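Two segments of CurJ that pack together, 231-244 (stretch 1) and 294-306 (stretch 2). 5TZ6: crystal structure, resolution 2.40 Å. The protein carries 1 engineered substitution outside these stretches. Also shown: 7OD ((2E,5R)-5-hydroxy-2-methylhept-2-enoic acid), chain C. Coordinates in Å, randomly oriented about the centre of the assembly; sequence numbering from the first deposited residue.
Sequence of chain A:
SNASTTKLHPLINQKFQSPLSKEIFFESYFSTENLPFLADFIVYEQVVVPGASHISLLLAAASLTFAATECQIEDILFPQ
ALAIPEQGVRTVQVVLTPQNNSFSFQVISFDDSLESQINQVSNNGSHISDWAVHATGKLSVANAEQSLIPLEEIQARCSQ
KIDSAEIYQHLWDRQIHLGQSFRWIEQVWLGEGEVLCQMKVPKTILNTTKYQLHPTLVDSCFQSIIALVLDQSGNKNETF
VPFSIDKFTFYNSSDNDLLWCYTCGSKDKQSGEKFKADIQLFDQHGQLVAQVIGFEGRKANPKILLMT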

# COMPACT_ATOMS: atom_id res chain seq x y z
N ASP A 231 23.98 36.54 -17.77
CA ASP A 231 24.11 37.68 -18.67
C ASP A 231 23.00 37.77 -19.71
O ASP A 231 22.58 38.87 -20.08
CB ASP A 231 25.47 37.61 -19.38
CG ASP A 231 25.68 36.29 -20.12
OD1 ASP A 231 25.31 35.23 -19.57
OD2 ASP A 231 26.21 36.32 -21.25
N GLN A 232 22.51 36.62 -20.19
CA GLN A 232 21.85 36.54 -21.49
C GLN A 232 20.70 37.54 -21.63
O GLN A 232 20.05 37.92 -20.66
CB GLN A 232 21.33 35.11 -21.71
CG GLN A 232 20.89 34.83 -23.14
CD GLN A 232 20.32 33.43 -23.31
OE1 GLN A 232 20.21 32.67 -22.35
NE2 GLN A 232 19.96 33.09 -24.55
N SER A 233 20.47 37.96 -22.88
CA SER A 233 19.30 38.74 -23.24
C SER A 233 18.09 37.81 -23.34
O SER A 233 18.14 36.64 -22.95
CB SER A 233 19.53 39.49 -24.55
OG SER A 233 20.41 40.59 -24.37
N GLY A 234 16.99 38.31 -23.87
CA GLY A 234 15.81 37.51 -24.09
C GLY A 234 14.63 37.94 -23.25
O GLY A 234 14.57 39.05 -22.70
N ASN A 235 13.65 37.04 -23.16
CA ASN A 235 12.39 37.30 -22.48
C ASN A 235 12.61 37.20 -20.98
O ASN A 235 12.92 36.13 -20.46
CB ASN A 235 11.33 36.29 -22.95
CG ASN A 235 9.94 36.63 -22.46
OD1 ASN A 235 9.77 37.24 -21.40
ND2 ASN A 235 8.93 36.24 -23.23
N LYS A 236 12.45 38.32 -20.28
CA LYS A 236 12.71 38.33 -18.84
C LYS A 236 11.68 37.52 -18.06
O LYS A 236 11.84 37.35 -16.84
CB LYS A 236 12.76 39.78 -18.34
CG LYS A 236 14.11 40.44 -18.60
CD LYS A 236 14.33 40.62 -20.11
CE LYS A 236 15.65 41.31 -20.43
NZ LYS A 236 15.97 41.23 -21.89
N ASN A 237 10.60 37.06 -18.70
CA ASN A 237 9.65 36.15 -18.07
C ASN A 237 10.15 34.71 -18.02
O ASN A 237 9.59 33.91 -17.26
CB ASN A 237 8.30 36.18 -18.79
CG ASN A 237 7.51 37.43 -18.49
OD1 ASN A 237 7.78 38.12 -17.51
ND2 ASN A 237 6.52 37.73 -19.32
N GLU A 238 11.16 34.37 -18.81
CA GLU A 238 11.58 32.99 -19.02
C GLU A 238 12.89 32.68 -18.32
O GLU A 238 13.77 33.55 -18.19
CB GLU A 238 11.76 32.71 -20.51
CG GLU A 238 10.50 32.65 -21.34
CD GLU A 238 10.79 32.60 -22.83
OE1 GLU A 238 9.88 32.27 -23.61
OE2 GLU A 238 11.94 32.90 -23.22
N THR A 239 13.04 31.43 -17.90
CA THR A 239 14.31 30.90 -17.44
C THR A 239 14.43 29.46 -17.92
O THR A 239 13.46 28.87 -18.40
CB THR A 239 14.44 30.99 -15.91
OG1 THR A 239 15.77 30.63 -15.52
CG2 THR A 239 13.42 30.07 -15.24
N PHE A 240 15.63 28.89 -17.78
CA PHE A 240 15.84 27.50 -18.14
C PHE A 240 15.28 26.61 -17.04
O PHE A 240 15.72 26.70 -15.89
CB PHE A 240 17.33 27.21 -18.37
CG PHE A 240 17.90 27.87 -19.60
CD1 PHE A 240 17.66 27.34 -20.86
CD2 PHE A 240 18.66 29.03 -19.51
CE1 PHE A 240 18.18 27.94 -22.00
CE2 PHE A 240 19.18 29.64 -20.64
CZ PHE A 240 18.93 29.09 -21.89
N VAL A 241 14.32 25.77 -17.38
CA VAL A 241 13.71 24.86 -16.41
C VAL A 241 14.18 23.44 -16.68
O VAL A 241 14.33 23.04 -17.85
CB VAL A 241 12.17 24.96 -16.44
CG1 VAL A 241 11.57 24.09 -15.35
CG2 VAL A 241 11.75 26.40 -16.27
N PRO A 242 14.48 22.65 -15.65
CA PRO A 242 14.94 21.28 -15.88
C PRO A 242 13.92 20.50 -16.70
O PRO A 242 12.73 20.46 -16.38
CB PRO A 242 15.08 20.71 -14.47
CG PRO A 242 15.40 21.91 -13.63
CD PRO A 242 14.62 23.05 -14.24
N PHE A 243 14.40 19.87 -17.75
CA PHE A 243 13.52 19.24 -18.71
C PHE A 243 13.82 17.77 -18.94
O PHE A 243 12.89 16.96 -19.04
CB PHE A 243 13.60 20.01 -20.03
CG PHE A 243 12.76 19.42 -21.13
CD1 PHE A 243 13.28 18.46 -21.98
CD2 PHE A 243 11.45 19.86 -21.32
CE1 PHE A 243 12.50 17.92 -23.00
CE2 PHE A 243 10.67 19.32 -22.35
CZ PHE A 243 11.20 18.35 -23.18
N SER A 244 15.10 17.39 -19.01
CA SER A 244 15.43 15.98 -19.20
C SER A 244 16.82 15.72 -18.64
O SER A 244 17.65 16.62 -18.52
CB SER A 244 15.38 15.59 -20.68
OG SER A 244 16.38 16.27 -21.42
N GLY A 294 24.29 14.79 -18.99
CA GLY A 294 23.25 15.11 -19.94
C GLY A 294 22.06 15.83 -19.34
O GLY A 294 20.92 15.54 -19.72
N PHE A 295 22.29 16.72 -18.39
CA PHE A 295 21.22 17.57 -17.90
C PHE A 295 20.83 18.56 -18.99
O PHE A 295 21.69 19.26 -19.54
CB PHE A 295 21.65 18.33 -16.65
CG PHE A 295 20.61 19.29 -16.14
CD1 PHE A 295 20.49 20.55 -16.69
CD2 PHE A 295 19.77 18.93 -15.10
CE1 PHE A 295 19.54 21.43 -16.23
CE2 PHE A 295 18.82 19.81 -14.63
CZ PHE A 295 18.70 21.07 -15.19
N GLU A 296 19.54 18.62 -19.32
CA GLU A 296 19.03 19.60 -20.27
C GLU A 296 17.90 20.38 -19.61
O GLU A 296 16.91 19.78 -19.16
CB GLU A 296 18.53 18.96 -21.56
CG GLU A 296 18.03 20.01 -22.55
CD GLU A 296 17.55 19.43 -23.87
OE1 GLU A 296 16.33 19.41 -24.10
OE2 GLU A 296 18.40 19.01 -24.68
N GLY A 297 18.07 21.70 -19.55
CA GLY A 297 17.00 22.61 -19.19
C GLY A 297 16.56 23.35 -20.45
O GLY A 297 17.33 23.50 -21.40
N ARG A 298 15.32 23.81 -20.45
CA ARG A 298 14.78 24.53 -21.60
C ARG A 298 14.12 25.82 -21.14
O ARG A 298 13.45 25.84 -20.10
CB ARG A 298 13.76 23.69 -22.37
CG ARG A 298 14.37 22.49 -23.04
CD ARG A 298 13.45 21.91 -24.08
NE ARG A 298 14.01 20.72 -24.69
CZ ARG A 298 13.36 19.97 -25.57
NH1 ARG A 298 12.13 20.29 -25.95
NH2 ARG A 298 13.94 18.89 -26.08
N LYS A 299 14.32 26.87 -21.92
CA LYS A 299 13.70 28.16 -21.63
C LYS A 299 12.19 27.99 -21.53
O LYS A 299 11.57 27.31 -22.35
CB LYS A 299 14.03 29.16 -22.73
CG LYS A 299 15.42 29.77 -22.63
CD LYS A 299 15.36 31.22 -22.17
CE LYS A 299 16.65 31.95 -22.49
NZ LYS A 299 16.60 33.38 -22.05
N ALA A 300 11.60 28.59 -20.50
CA ALA A 300 10.16 28.48 -20.34
C ALA A 300 9.68 29.52 -19.34
O ALA A 300 10.43 30.01 -18.50
CB ALA A 300 9.75 27.08 -19.88
N ASN A 301 8.40 29.87 -19.47
CA ASN A 301 7.74 30.71 -18.49
C ASN A 301 7.14 29.81 -17.42
O ASN A 301 6.23 29.03 -17.73
CB ASN A 301 6.66 31.55 -19.15
CG ASN A 301 6.04 32.56 -18.20
OD1 ASN A 301 5.84 32.28 -17.01
ND2 ASN A 301 5.71 33.74 -18.72
N PRO A 302 7.59 29.88 -16.17
CA PRO A 302 7.08 28.94 -15.16
C PRO A 302 5.57 28.99 -15.02
O PRO A 302 4.96 27.98 -14.63
CB PRO A 302 7.79 29.39 -13.87
CG PRO A 302 9.05 30.04 -14.36
CD PRO A 302 8.64 30.76 -15.62
N LYS A 303 4.95 30.12 -15.36
CA LYS A 303 3.50 30.19 -15.34
C LYS A 303 2.89 29.10 -16.22
O LYS A 303 1.92 28.44 -15.82
CB LYS A 303 3.02 31.56 -15.83
CG LYS A 303 1.50 31.67 -15.80
CD LYS A 303 0.95 32.79 -16.67
CE LYS A 303 1.38 34.16 -16.21
NZ LYS A 303 0.74 35.23 -17.04
N ILE A 304 3.46 28.89 -17.41
CA ILE A 304 2.85 27.95 -18.34
C ILE A 304 3.09 26.52 -17.88
O ILE A 304 2.24 25.64 -18.10
CB ILE A 304 3.36 28.18 -19.77
CG1 ILE A 304 3.48 29.68 -20.07
CG2 ILE A 304 2.43 27.51 -20.78
CD1 ILE A 304 2.15 30.41 -20.04
N LEU A 305 4.22 26.26 -17.22
CA LEU A 305 4.42 24.94 -16.62
C LEU A 305 3.38 24.67 -15.55
O LEU A 305 2.95 23.52 -15.38
CB LEU A 305 5.83 24.81 -16.05
CG LEU A 305 6.89 24.27 -17.00
CD1 LEU A 305 6.91 25.03 -18.32
CD2 LEU A 305 8.27 24.30 -16.34
N LEU A 306 2.96 25.70 -14.81
CA LEU A 306 2.08 25.45 -13.67
C LEU A 306 0.64 25.16 -14.07
O LEU A 306 -0.19 24.94 -13.17
CB LEU A 306 2.13 26.63 -12.70
CG LEU A 306 3.53 26.86 -12.15
CD1 LEU A 306 3.48 27.78 -10.94
CD2 LEU A 306 4.17 25.52 -11.80
OAB 7OD C . 9.43 26.04 -12.31
CAA 7OD C . 9.40 24.79 -12.22
OAI 7OD C . 8.33 24.18 -12.44
CAC 7OD C . 10.67 24.02 -11.84
CAK 7OD C . 10.62 22.49 -11.73
CAD 7OD C . 11.98 24.76 -11.58
CAE 7OD C . 13.23 23.94 -11.20
CAF 7OD C . 14.56 24.73 -11.10
OAH 7OD C . 14.89 24.89 -9.72
CAG 7OD C . 14.53 26.11 -11.76
CAJ 7OD C . 15.98 26.59 -11.92
O HOH W 1 18.88 15.30 -21.45

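The contact is first a matter of backbone pairing: strands 239-244 and 295-300 run antiparallel, and seven main-chain hydrogen bonds tie them together. Two reciprocal pairs open the ladder. Thr239 N donates to Ala300 O (3.0 Å) and Ala300 N returns to Thr239 O (2.8 Å); Val241 N donates to Arg298 O at 2.9 Å, nearly straight at 176°, and Arg298 N answers to Val241 O, also at 2.9 Å.

Proline at 242 has no amide hydrogen to offer, and it sits where none is asked for, opposite Gly297 in a non-hydrogen-bonded pair. Just beyond it the register slips by one residue. At this beta bulge a single acceptor, Glu296 O, serves two successive amides, Phe243 N at 2.9 Å and Ser244 N at 3.0 Å, while Glu296 N donates to Ser244 O (2.9 Å). Doubling the acceptor leaves neither amide in the bulge unpaired.

Between the conventional bonds, alpha carbons approach carbonyl oxygens, the shortest case being Gly297 CA to Val241 O at 3.0 Å. An ideal CB on Gly297 would lie only 3.2 Å from that same Val241 O, so the absence of a side chain suits the close approach.

Within the bulge, Phe243 points toward the other strand, where its ring receives Arg298. The guanidinium lies flat on the ring, planes 12° apart, with Arg298 CZ 3.8 Å from the centroid of Phe243. Stacking leaves the guanidinium edge free for polar partners: Arg298 NE donates to Glu296 OE1 at 2.7 Å in a salt bridge, and Arg298 NH2 adds a weak bond to the same oxygen, Glu296 OE1, at 3.1 Å. On the other side of the sheet, Lys299 lays its aliphatic stem over the Phe240 ring, with Lys299 CG 3.8 Å from the Phe240 centroid.

Polar ends near the margins are settled locally. Ser244 OG and Gly294 O share one water, 2.7 Å from each, which donates to the Gly294 carbonyl. The loop before the first strand closes as a type I turn, Glu238 N reaching Asn235 O at 3.0 Å, with Asn237 N bound to Asn235 OD1 at 2.8 Å. After the second strand, Asn301 caps the short helix by accepting Lys303 N at its OD1 (2.9 Å).

Apolar contact fills in beside the ladder: Val241 CG1 meets Leu305 CD2 at 3.5 Å, and Pro242 CB meets Phe295 CZ at 3.7 Å. Val241 and Pro242 also border the bound acid, Pro242 CD lying 3.5 Å from 7OD CAE.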